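Local atomic coordinates of rhamnosidase B (Bacillus sp., PDB entry 2OKX), a protein that probably hydrolyses terminal alpha-L-rhamnose residues from rhamnosides, as an inverting alpha-L-rhamnosidase of glycoside hydrolase family 78. Residues D730-A733 against E734-A738; A370-T373 against A374-E378; I44-D47 against S48-L52. All blocks are in the same frame, centred on the assembly; numbering follows the deposited sequence.

Contact 1. Residues D730-A733 against E734-A738; sequences DLLA and ETINA
Thr735 and Leu731 meet through a doubled grip on one carbonyl. Thr735 OG1 gives its proton to Leu731 O at 2.8 Å, and Thr735 N donates to the same Leu731 O at 3.0 Å; the two donors arrive from opposite faces of the carbonyl plane, the hydroxyl tilted 34° from it. What lets the hydroxyl fold back is the first torsion (chi1 -57°), which sets OG1 beside the residue's own N and puts CG2 anti to that N. One residue further on, the contact becomes apolar. The methyl Leu732 CD2 lies 3.4 Å from Ile736 CD1 and 3.5 Å from Ile736 CG1, closer than usual van der Waals contact, so this pair is tightly pressed. The backbone supplies the regular i to i+4 bonds: Glu734 N bonds to Asp730 O, Ile736 N to Leu732 O at 2.8 Å, and Asn737 N to Ala733 O.

The next shell explains the sidedness. Leu673, together with Leu702 and Val703 of helix 696-715, covers Leu732, while Leu700, Val775 and again Leu673 touch Ile736. Asn737 has its amide end engaged by Tyr748 OH and by Val775 O. Asp730, Leu731 and Glu734 lie on the exposed side. These are the i to i+4 contacts of an amphipathic helix, here helix 723-739 of the six-hairpin glycosidase domain, packed against a neighbouring helix as in an alpha/alpha barrel.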
loop_
_atom_site.group_PDB
_atom_site.type_symbol
_atom_site.label_atom_id
_atom_site.label_comp_id
_atom_site.label_asym_id
_atom_site.label_seq_id
_atom_site.Cartn_x
_atom_site.Cartn_y
_atom_site.Cartn_z
ATOM N N ASP A 730 34.453 4.496 11.731
ATOM C CA ASP A 730 35.333 3.891 12.726
ATOM C C ASP A 730 35.095 4.519 14.092
ATOM O O ASP A 730 34.956 3.816 15.093
ATOM C CB ASP A 730 36.798 4.077 12.324
ATOM C CG ASP A 730 37.192 3.215 11.142
ATOM O OD1 ASP A 730 36.563 3.346 10.073
ATOM O OD2 ASP A 730 38.132 2.405 11.282
ATOM N N LEU A 731 35.054 5.847 14.125
ATOM C CA LEU A 731 34.830 6.577 15.364
ATOM C C LEU A 731 33.492 6.177 15.971
ATOM O O LEU A 731 33.389 5.950 17.179
ATOM C CB LEU A 731 34.840 8.086 15.104
ATOM C CG LEU A 731 36.151 8.695 14.598
ATOM C CD1 LEU A 731 35.956 10.178 14.334
ATOM C CD2 LEU A 731 37.253 8.478 15.625
ATOM N N LEU A 732 32.472 6.087 15.122
ATOM C CA LEU A 732 31.139 5.718 15.577
ATOM C C LEU A 732 31.140 4.289 16.113
ATOM O O LEU A 732 30.647 4.030 17.209
ATOM C CB LEU A 732 30.134 5.838 14.426
ATOM C CG LEU A 732 28.717 6.307 14.784
ATOM C CD1 LEU A 732 27.784 6.022 13.613
ATOM C CD2 LEU A 732 28.221 5.606 16.037
ATOM N N ALA A 733 31.699 3.364 15.336
ATOM C CA ALA A 733 31.760 1.963 15.744
ATOM C C ALA A 733 32.446 1.802 17.099
ATOM O O ALA A 733 31.990 1.037 17.951
ATOM C CB ALA A 733 32.496 1.141 14.683
ATOM N N GLU A 734 33.545 2.524 17.295
ATOM C CA GLU A 734 34.288 2.452 18.549
ATOM C C GLU A 734 33.455 2.993 19.712
ATOM O O GLU A 734 33.397 2.387 20.784
ATOM C CB GLU A 734 35.591 3.246 18.430
ATOM C CG GLU A 734 36.515 3.094 19.629
ATOM C CD GLU A 734 37.771 3.938 19.508
ATOM O OE1 GLU A 734 38.632 3.857 20.410
ATOM O OE2 GLU A 734 37.895 4.682 18.512
ATOM N N THR A 735 32.811 4.135 19.494
ATOM C CA THR A 735 31.978 4.747 20.521
ATOM C C THR A 735 30.848 3.792 20.889
ATOM O O THR A 735 30.507 3.638 22.063
ATOM C CB THR A 735 31.372 6.075 20.026
ATOM O OG1 THR A 735 32.424 6.962 19.627
ATOM C CG2 THR A 735 30.558 6.734 21.131
ATOM N N ILE A 736 30.273 3.146 19.878
ATOM C CA ILE A 736 29.191 2.200 20.107
ATOM C C ILE A 736 29.663 1.069 21.018
ATOM O O ILE A 736 29.014 0.753 22.017
ATOM C CB ILE A 736 28.679 1.606 18.774
ATOM C CG1 ILE A 736 28.050 2.716 17.924
ATOM C CG2 ILE A 736 27.666 0.506 19.046
ATOM C CD1 ILE A 736 27.605 2.269 16.546
ATOM N N ASN A 737 30.796 0.465 20.674
ATOM C CA ASN A 737 31.351 -0.628 21.466
ATOM C C ASN A 737 31.768 -0.160 22.858
ATOM O O ASN A 737 31.743 -0.931 23.816
ATOM C CB ASN A 737 32.563 -1.243 20.756
ATOM C CG ASN A 737 32.169 -2.220 19.661
ATOM O OD1 ASN A 737 31.490 -3.214 19.919
ATOM N ND2 ASN A 737 32.601 -1.947 18.435
ATOM N N ALA A 738 32.144 1.111 22.960
ATOM C CA ALA A 738 32.581 1.685 24.227
ATOM C C ALA A 738 31.432 2.079 25.152
ATOM O O ALA A 738 31.559 2.003 26.373
ATOM C CB ALA A 738 33.464 2.900 23.962
#

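Contact 2. Residues A370-T373 against A374-E378; sequences AAPT and AAALE
Ala371 and Leu377 form the close apolar side of this turn, with Ala371 CB 3.7 Å from Leu377 CD1. Both residues are buried, and Pro329 continues the packing against Leu377. Ala376 CB fills in next to them, 3.8 Å from Ala371 CA and 4.0 Å from Pro372 CD.

The solvent side rests on polar atoms, with little carbon packing. Thr373 is exposed, yet its hydroxyl oxygen accepts a nearly straight bond from Ala376 N (3.2 Å to Thr373 OG1, 171° at the hydrogen). With chi1 at 65°, OG1 sits between the residue's own N and carbonyl carbon, which brings it to Ala376 N. Ala375 CB comes no nearer than 3.8 Å to Thr373 OG1. The backbone adds a weak bond from Leu377 N to Thr373 O, bent to 133°.

Helix 362-370 has just ended, Ala371 being the first residue to leave helical angles, and the chain turns on toward strand 384-386. A threonine hydroxyl taking the amide three residues on, with a weak main-chain bond one residue further, is the signature of an ST motif leading into a stretch with helical backbone angles.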
loop_
_atom_site.group_PDB
_atom_site.type_symbol
_atom_site.label_atom_id
_atom_site.label_comp_id
_atom_site.label_asym_id
_atom_site.label_seq_id
_atom_site.Cartn_x
_atom_site.Cartn_y
_atom_site.Cartn_z
ATOM N N ALA A 370 -22.905 19.394 30.515
ATOM C CA ALA A 370 -23.503 20.726 30.544
ATOM C C ALA A 370 -24.583 20.952 29.485
ATOM O O ALA A 370 -25.289 21.962 29.522
ATOM C CB ALA A 370 -22.414 21.781 30.404
ATOM N N ALA A 371 -24.708 20.025 28.539
ATOM C CA ALA A 371 -25.715 20.153 27.490
ATOM C C ALA A 371 -26.434 18.829 27.256
ATOM O O ALA A 371 -26.253 18.187 26.222
ATOM C CB ALA A 371 -25.069 20.635 26.197
ATOM N N PRO A 372 -27.268 18.407 28.218
ATOM C CA PRO A 372 -28.020 17.154 28.121
ATOM C C PRO A 372 -29.137 17.185 27.077
ATOM O O PRO A 372 -29.727 16.153 26.760
ATOM C CB PRO A 372 -28.554 16.974 29.537
ATOM C CG PRO A 372 -28.801 18.385 29.967
ATOM C CD PRO A 372 -27.553 19.090 29.492
ATOM N N THR A 373 -29.423 18.370 26.546
ATOM C CA THR A 373 -30.464 18.528 25.537
ATOM C C THR A 373 -29.969 19.466 24.448
ATOM O O THR A 373 -28.987 20.179 24.637
ATOM C CB THR A 373 -31.752 19.136 26.137
ATOM O OG1 THR A 373 -31.478 20.468 26.593
ATOM C CG2 THR A 373 -32.247 18.302 27.307
ATOM N N ALA A 374 -30.655 19.467 23.311
ATOM C CA ALA A 374 -30.281 20.332 22.198
ATOM C C ALA A 374 -30.449 21.799 22.582
ATOM O O ALA A 374 -29.738 22.671 22.077
ATOM C CB ALA A 374 -31.139 20.013 20.980
ATOM N N ALA A 375 -31.402 22.066 23.471
ATOM C CA ALA A 375 -31.668 23.428 23.918
ATOM C C ALA A 375 -30.471 23.949 24.700
ATOM O O ALA A 375 -29.945 25.023 24.405
ATOM C CB ALA A 375 -32.919 23.459 24.792
ATOM N N ALA A 376 -30.047 23.173 25.692
ATOM C CA ALA A 376 -28.909 23.534 26.530
ATOM C C ALA A 376 -27.646 23.695 25.694
ATOM O O ALA A 376 -26.719 24.410 26.079
ATOM C CB ALA A 376 -28.692 22.466 27.597
ATOM N N LEU A 377 -27.618 23.028 24.546
ATOM C CA LEU A 377 -26.466 23.083 23.655
ATOM C C LEU A 377 -26.308 24.480 23.060
ATOM O O LEU A 377 -25.219 24.859 22.627
ATOM C CB LEU A 377 -26.626 22.045 22.537
ATOM C CG LEU A 377 -25.379 21.709 21.719
ATOM C CD1 LEU A 377 -24.308 21.139 22.636
ATOM C CD2 LEU A 377 -25.736 20.707 20.631
ATOM N N GLU A 378 -27.398 25.245 23.048
ATOM C CA GLU A 378 -27.381 26.604 22.510
ATOM C C GLU A 378 -26.296 27.463 23.149
ATOM O O GLU A 378 -25.756 28.368 22.513
ATOM C CB GLU A 378 -28.740 27.277 22.720
ATOM C CG GLU A 378 -29.861 26.693 21.880
ATOM C CD GLU A 378 -29.595 26.818 20.392
ATOM O OE1 GLU A 378 -29.396 27.957 19.916
ATOM O OE2 GLU A 378 -29.586 25.776 19.700
#

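Contact 3. Residues I44-D47 against S48-L52; sequences ITAD and SRYVL
A tight connection between two strands of the N-terminal beta domain brings Ile44 against Tyr50: strand 41-47 belongs to one sheet and strand 49-54 to another, and their short segments, whose axes approach to 5.6 Å, make an angle of 136°. Between them the peptide bond before Ser48 is cis, and Ser48 and Arg49 both face Leu95 as a classic beta bulge. Belonging to different sheets, the two strands meet through side chains packed between them.

Ile44 CD1 sits over the middle of the Tyr50 ring in a CH-pi contact, 4.0 Å from the ring centroid and close to the normal. That reach comes from an extended Ile44 chain, CG1 opposite the backbone N (chi1 176°), while CG2 lies 3.8 Å from Tyr50 OH. Nearer the turn, Ala46 CB touches Tyr50 CB at 3.9 Å; Leu52 CD1 is a looser neighbour of Ile44 CD1. Val92 covers both Tyr50 and Leu52, and Leu111 lies against Ile44 and Ala46. The phenol oxygen is hydrogen-bonded to Asp74 and Tyr76, so the buried hydroxyl is satisfied. Without the ring, as with an alanine here, Ile44 CD1 would probably lose its aromatic face, a gap is likely to open between the sheets, and Asp74 and Tyr76 would be left without this hydrogen-bond partner.

At the turn, Asp47 is fastened by Tyr104 and Trp187, and Ser48 OG by Phe97 N; the link from Ser48 OG to Asp47 OD1 is weak. Arg49 folds back so that its NH1 donates to Ser48 O at 2.9 Å, standing 42° out of the carbonyl plane.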
loop_
_atom_site.group_PDB
_atom_site.type_symbol
_atom_site.label_atom_id
_atom_site.label_comp_id
_atom_site.label_asym_id
_atom_site.label_seq_id
_atom_site.Cartn_x
_atom_site.Cartn_y
_atom_site.Cartn_z
ATOM N N ILE A 44 0.700 11.364 -22.783
ATOM C CA ILE A 44 -0.308 11.825 -21.842
ATOM C C ILE A 44 0.054 11.720 -20.363
ATOM O O ILE A 44 0.857 10.879 -19.952
ATOM C CB ILE A 44 -1.620 11.028 -22.063
ATOM C CG1 ILE A 44 -2.679 11.416 -21.029
ATOM C CG2 ILE A 44 -1.331 9.529 -21.975
ATOM C CD1 ILE A 44 -4.005 10.686 -21.215
ATOM N N THR A 45 -0.543 12.607 -19.577
ATOM C CA THR A 45 -0.388 12.610 -18.130
ATOM C C THR A 45 -1.611 13.338 -17.597
ATOM O O THR A 45 -2.305 14.025 -18.347
ATOM C CB THR A 45 0.909 13.305 -17.654
ATOM O OG1 THR A 45 1.100 13.026 -16.260
ATOM C CG2 THR A 45 0.830 14.813 -17.846
ATOM N N ALA A 46 -1.902 13.166 -16.316
ATOM C CA ALA A 46 -3.058 13.815 -15.730
ATOM C C ALA A 46 -2.901 13.950 -14.227
ATOM O O ALA A 46 -1.980 13.395 -13.632
ATOM C CB ALA A 46 -4.317 13.028 -16.050
ATOM N N ASP A 47 -3.808 14.707 -13.627
ATOM C CA ASP A 47 -3.819 14.938 -12.190
ATOM C C ASP A 47 -5.263 14.674 -11.774
ATOM O O ASP A 47 -6.154 15.416 -12.187
ATOM C CB ASP A 47 -3.442 16.396 -11.893
ATOM C CG ASP A 47 -3.304 16.671 -10.410
ATOM O OD1 ASP A 47 -4.152 16.177 -9.643
ATOM O OD2 ASP A 47 -2.359 17.385 -10.013
ATOM N N SER A 48 -5.513 13.667 -10.934
ATOM C CA SER A 48 -4.496 12.799 -10.334
ATOM C C SER A 48 -4.123 11.544 -11.131
ATOM O O SER A 48 -2.947 11.176 -11.204
ATOM C CB SER A 48 -4.966 12.365 -8.944
ATOM O OG SER A 48 -5.493 13.458 -8.216
ATOM N N ARG A 49 -5.127 10.875 -11.690
ATOM C CA ARG A 49 -4.914 9.652 -12.470
ATOM C C ARG A 49 -5.861 9.617 -13.675
ATOM O O ARG A 49 -6.866 10.327 -13.696
ATOM C CB ARG A 49 -5.171 8.422 -11.590
ATOM C CG ARG A 49 -4.294 8.321 -10.344
ATOM C CD ARG A 49 -2.849 8.014 -10.694
ATOM N NE ARG A 49 -2.041 7.733 -9.510
ATOM C CZ ARG A 49 -1.196 8.590 -8.944
ATOM N NH1 ARG A 49 -1.029 9.806 -9.451
ATOM N NH2 ARG A 49 -0.510 8.224 -7.869
ATOM N N TYR A 50 -5.554 8.782 -14.668
ATOM C CA TYR A 50 -6.401 8.693 -15.853
ATOM C C TYR A 50 -6.607 7.273 -16.374
ATOM O O TYR A 50 -5.858 6.358 -16.042
ATOM C CB TYR A 50 -5.802 9.511 -17.002
ATOM C CG TYR A 50 -4.589 8.854 -17.639
ATOM C CD1 TYR A 50 -3.296 9.174 -17.230
ATOM C CD2 TYR A 50 -4.741 7.865 -18.611
ATOM C CE1 TYR A 50 -2.182 8.524 -17.772
ATOM C CE2 TYR A 50 -3.636 7.206 -19.156
ATOM C CZ TYR A 50 -2.364 7.540 -18.731
ATOM O OH TYR A 50 -1.279 6.872 -19.253
ATOM N N VAL A 51 -7.635 7.125 -17.203
ATOM C CA VAL A 51 -7.953 5.880 -17.895
ATOM C C VAL A 51 -8.120 6.335 -19.351
ATOM O O VAL A 51 -8.998 7.147 -19.658
ATOM C CB VAL A 51 -9.262 5.241 -17.414
ATOM C CG1 VAL A 51 -9.552 4.002 -18.254
ATOM C CG2 VAL A 51 -9.155 4.856 -15.938
ATOM N N LEU A 52 -7.272 5.822 -20.237
ATOM C CA LEU A 52 -7.287 6.212 -21.646
ATOM C C LEU A 52 -8.040 5.291 -22.600
ATOM O O LEU A 52 -7.891 4.066 -22.551
ATOM C CB LEU A 52 -5.848 6.360 -22.145
ATOM C CG LEU A 52 -5.633 6.583 -23.648
ATOM C CD1 LEU A 52 -6.153 7.964 -24.043
ATOM C CD2 LEU A 52 -4.147 6.458 -23.976
#

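Overall arrangement
Three local contacts in three different family regions of the chain illustrate how place decides chemistry. Contact 3 is the buried one, its centre about 20 Å from that of the chain, and joins two sheets through apolar and aromatic packing with its polar groups tied to partners outside. Contacts 1 and 2 are partly buried and peripheral, their centres about 37 and 44 Å from the chain's. Contact 1 stays within one helix, where the regular backbone bonds are joined by a Leu-Ile contact; contact 2 lies in a loop, where a threonine hydroxyl bond and a weak main-chain bond accompany small apolar contacts. None touches another: contact 3's nearest atoms are about 36 Å from either.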